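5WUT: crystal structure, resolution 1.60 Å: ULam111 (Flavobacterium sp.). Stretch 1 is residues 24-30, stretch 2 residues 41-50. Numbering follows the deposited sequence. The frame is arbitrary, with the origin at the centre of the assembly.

Stretch 1 (24-30) NFELGDG
Stretch 2 41-50: RQLYTKTNHK

Contact between residues 24-30 and 41-50 of ULam111, two antiparallel segments of one chain that together bury 450 Å². The backbones pair through a single antiparallel bridge between Gly28 and Tyr44 (CA-CA 4.8 Å), made by two nearly straight hydrogen bonds, Gly28 N to Tyr44 O (2.8 Å, 165°) and Tyr44 N to Gly28 O (3.1 Å, 166°). The CA atoms of Leu27 and Tyr44, and those of Gly28 and Leu43, lie 4.6 Å apart; by Phe25 and Lys46 the CA separation has widened to 7.0 Å. Both bridging carbonyls also receive CA-H...O contacts, Leu43 CA to Gly28 O at 3.4 Å (146°) and the more bent Leu27 CA to Tyr44 O at 3.5 Å (123°). Residues 25-27 are extended (phi/psi -95/138, -104/131, -131/150), as are Leu43 and Tyr44 (-94/133, -88/140). Gly28 departs to 93/-149, where a CB would jam against the carbonyl O of Leu27; Asp29 (-97/-4) and Gly30 (89/-11) then turn the chain.

Where the segments diverge, one water lies within hydrogen-bonding distance of both Glu26 O (3.0 Å from the water O) and Thr45 O (2.8 Å from the water O).

The aromatic contacts centre on Phe25 (chi1 m, chi2 -87°), which points toward the second segment. Lys46 (m, t, m, t) sets its CG over one face of the Phe25 ring, 3.7 Å from the centroid and 12° off the normal, a CH-pi contact. His49 (p, chi2 -75°) reaches the ring edge, His49 CE1 to Phe25 CE1 3.5 Å; the two rings are oblique, with planes at 45° and centroids 5.4 Å apart.

Van der Waals packing fills in around the bridge. Leu27 (m, t) leaves its backbone sideways, but its end comes nearer, placing Leu27 CD2 3.3 Å from Thr45 C and 3.7 Å from Lys46 CG. Leu43 (m, t) likewise starts sideways and brings Leu43 CD2 to 3.5 Å from Asp29 CB; Asp29 is p. Tyr44 (m, chi2 -54°) points toward the first segment, with Tyr44 CB 3.3 Å from Glu26 O, while its end leads away and Tyr44 OH is hydrogen-bonded elsewhere in the structure.

Thr45 (p, -133/177) points away from the first segment, and its OG1 bonds within the following loop: Thr45 OG1 donates to Asn48 OD1 (2.6 Å; Asn48 chi1 m) and accepts from Thr47 N (3.0 Å, 149°). Lys46, Thr47 and Asn48 (-103/6, -119/18, -111/10) form the turn before His49 resumes an extended course (-129/161), bringing its ring back to Phe25.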

# COMPACT_ATOMS: atom_id res chain seq x y z
N ASN A 24 26.68 -15.30 -5.79
CA ASN A 24 28.04 -14.95 -5.38
C ASN A 24 28.01 -14.40 -3.98
O ASN A 24 27.01 -13.81 -3.56
CB ASN A 24 28.64 -13.88 -6.28
CG ASN A 24 28.49 -14.19 -7.73
OD1 ASN A 24 29.10 -15.10 -8.25
ND2 ASN A 24 27.65 -13.41 -8.41
N PHE A 25 29.12 -14.56 -3.26
CA PHE A 25 29.32 -13.75 -2.06
C PHE A 25 30.15 -12.52 -2.39
O PHE A 25 31.14 -12.60 -3.12
CB PHE A 25 30.04 -14.54 -0.95
CG PHE A 25 29.23 -15.66 -0.40
CD1 PHE A 25 28.35 -15.46 0.66
CD2 PHE A 25 29.36 -16.94 -0.92
CE1 PHE A 25 27.61 -16.49 1.18
CE2 PHE A 25 28.62 -17.99 -0.40
CZ PHE A 25 27.75 -17.77 0.65
N GLU A 26 29.76 -11.38 -1.83
CA GLU A 26 30.67 -10.25 -1.79
C GLU A 26 31.17 -10.19 -0.35
O GLU A 26 30.39 -10.33 0.60
CB GLU A 26 29.98 -8.97 -2.27
CG GLU A 26 29.67 -9.06 -3.78
CD GLU A 26 29.22 -7.76 -4.44
OE1 GLU A 26 29.15 -7.72 -5.69
OE2 GLU A 26 28.91 -6.80 -3.71
N LEU A 27 32.49 -10.09 -0.17
CA LEU A 27 33.08 -10.33 1.14
C LEU A 27 34.05 -9.24 1.57
O LEU A 27 34.74 -8.65 0.73
CB LEU A 27 33.83 -11.68 1.14
CG LEU A 27 32.97 -12.90 0.78
CD1 LEU A 27 33.88 -14.09 0.44
CD2 LEU A 27 32.06 -13.25 1.91
N GLY A 28 34.14 -9.05 2.88
CA GLY A 28 35.13 -8.17 3.48
C GLY A 28 34.68 -6.74 3.70
O GLY A 28 33.50 -6.48 3.95
N ASP A 29 35.64 -5.82 3.62
CA ASP A 29 35.39 -4.43 3.96
C ASP A 29 35.07 -3.52 2.78
O ASP A 29 34.76 -2.33 2.97
CB ASP A 29 36.62 -3.88 4.72
CG ASP A 29 37.92 -3.98 3.91
OD1 ASP A 29 37.88 -4.24 2.69
OD2 ASP A 29 39.00 -3.78 4.51
N GLY A 30 35.11 -4.07 1.57
CA GLY A 30 34.79 -3.33 0.36
C GLY A 30 35.95 -2.60 -0.29
O GLY A 30 35.84 -2.12 -1.41
N ARG A 41 30.04 -0.24 8.78
CA ARG A 41 30.82 -0.93 9.81
C ARG A 41 31.14 -2.41 9.54
O ARG A 41 32.17 -2.91 10.00
CB ARG A 41 30.11 -0.84 11.16
CG ARG A 41 29.85 0.59 11.65
CD ARG A 41 29.45 0.60 13.10
NE ARG A 41 28.99 1.93 13.50
CZ ARG A 41 28.75 2.30 14.76
NH1 ARG A 41 28.95 1.46 15.77
NH2 ARG A 41 28.32 3.54 15.00
N GLN A 42 30.28 -3.11 8.81
CA GLN A 42 30.39 -4.57 8.74
C GLN A 42 31.46 -5.10 7.79
O GLN A 42 31.76 -4.49 6.76
CB GLN A 42 29.04 -5.19 8.35
CG GLN A 42 28.72 -5.11 6.85
CD GLN A 42 28.40 -3.71 6.38
OE1 GLN A 42 27.94 -2.87 7.15
NE2 GLN A 42 28.65 -3.44 5.09
N LEU A 43 32.02 -6.25 8.16
CA LEU A 43 32.69 -7.11 7.21
C LEU A 43 31.67 -8.13 6.75
O LEU A 43 30.95 -8.71 7.57
CB LEU A 43 33.90 -7.83 7.82
CG LEU A 43 35.05 -7.00 8.35
CD1 LEU A 43 36.19 -7.94 8.73
CD2 LEU A 43 35.49 -6.00 7.31
N TYR A 44 31.60 -8.34 5.45
CA TYR A 44 30.71 -9.35 4.93
C TYR A 44 31.43 -10.69 4.90
O TYR A 44 32.63 -10.75 4.58
CB TYR A 44 30.21 -8.95 3.55
CG TYR A 44 29.17 -7.85 3.55
CD1 TYR A 44 28.01 -7.99 4.30
CD2 TYR A 44 29.32 -6.71 2.78
CE1 TYR A 44 27.03 -7.01 4.29
CE2 TYR A 44 28.35 -5.72 2.77
CZ TYR A 44 27.21 -5.89 3.52
OH TYR A 44 26.23 -4.91 3.50
N THR A 45 30.71 -11.75 5.26
CA THR A 45 31.32 -13.07 5.41
C THR A 45 30.51 -14.14 4.72
O THR A 45 29.43 -13.86 4.19
CB THR A 45 31.42 -13.48 6.88
OG1 THR A 45 30.13 -13.87 7.34
CG2 THR A 45 31.97 -12.33 7.74
N LYS A 46 31.01 -15.38 4.76
CA LYS A 46 30.25 -16.54 4.29
C LYS A 46 29.70 -17.32 5.48
O LYS A 46 29.13 -18.42 5.33
CB LYS A 46 31.12 -17.47 3.43
CG LYS A 46 31.59 -16.89 2.11
CD LYS A 46 32.20 -17.97 1.24
CE LYS A 46 33.66 -18.22 1.56
NZ LYS A 46 34.24 -19.13 0.52
N THR A 47 29.88 -16.76 6.67
CA THR A 47 29.51 -17.45 7.90
C THR A 47 28.45 -16.71 8.72
O THR A 47 28.26 -17.00 9.90
CB THR A 47 30.76 -17.70 8.77
OG1 THR A 47 31.48 -16.47 8.91
CG2 THR A 47 31.66 -18.73 8.12
N ASN A 48 27.74 -15.77 8.09
CA ASN A 48 26.68 -15.05 8.79
C ASN A 48 25.26 -15.38 8.29
O ASN A 48 24.30 -14.72 8.66
CB ASN A 48 26.90 -13.53 8.69
CG ASN A 48 27.88 -13.02 9.73
OD1 ASN A 48 29.08 -13.30 9.66
ND2 ASN A 48 27.37 -12.24 10.69
N HIS A 49 25.14 -16.41 7.46
CA HIS A 49 23.82 -16.79 6.97
C HIS A 49 23.54 -18.27 7.19
O HIS A 49 24.47 -19.06 7.37
CB HIS A 49 23.70 -16.49 5.49
CG HIS A 49 24.49 -17.44 4.67
ND1 HIS A 49 25.86 -17.38 4.58
CD2 HIS A 49 24.11 -18.54 3.97
CE1 HIS A 49 26.29 -18.38 3.84
NE2 HIS A 49 25.25 -19.09 3.45
N LYS A 50 22.27 -18.63 7.15
CA LYS A 50 21.87 -20.03 7.20
C LYS A 50 20.59 -20.23 6.40
O LYS A 50 19.83 -19.28 6.16
CB LYS A 50 21.64 -20.48 8.64
CG LYS A 50 20.44 -19.84 9.28
CD LYS A 50 20.29 -20.22 10.75
CE LYS A 50 19.66 -19.08 11.54
NZ LYS A 50 19.12 -19.53 12.85
O HOH W 1 28.65 -12.07 2.25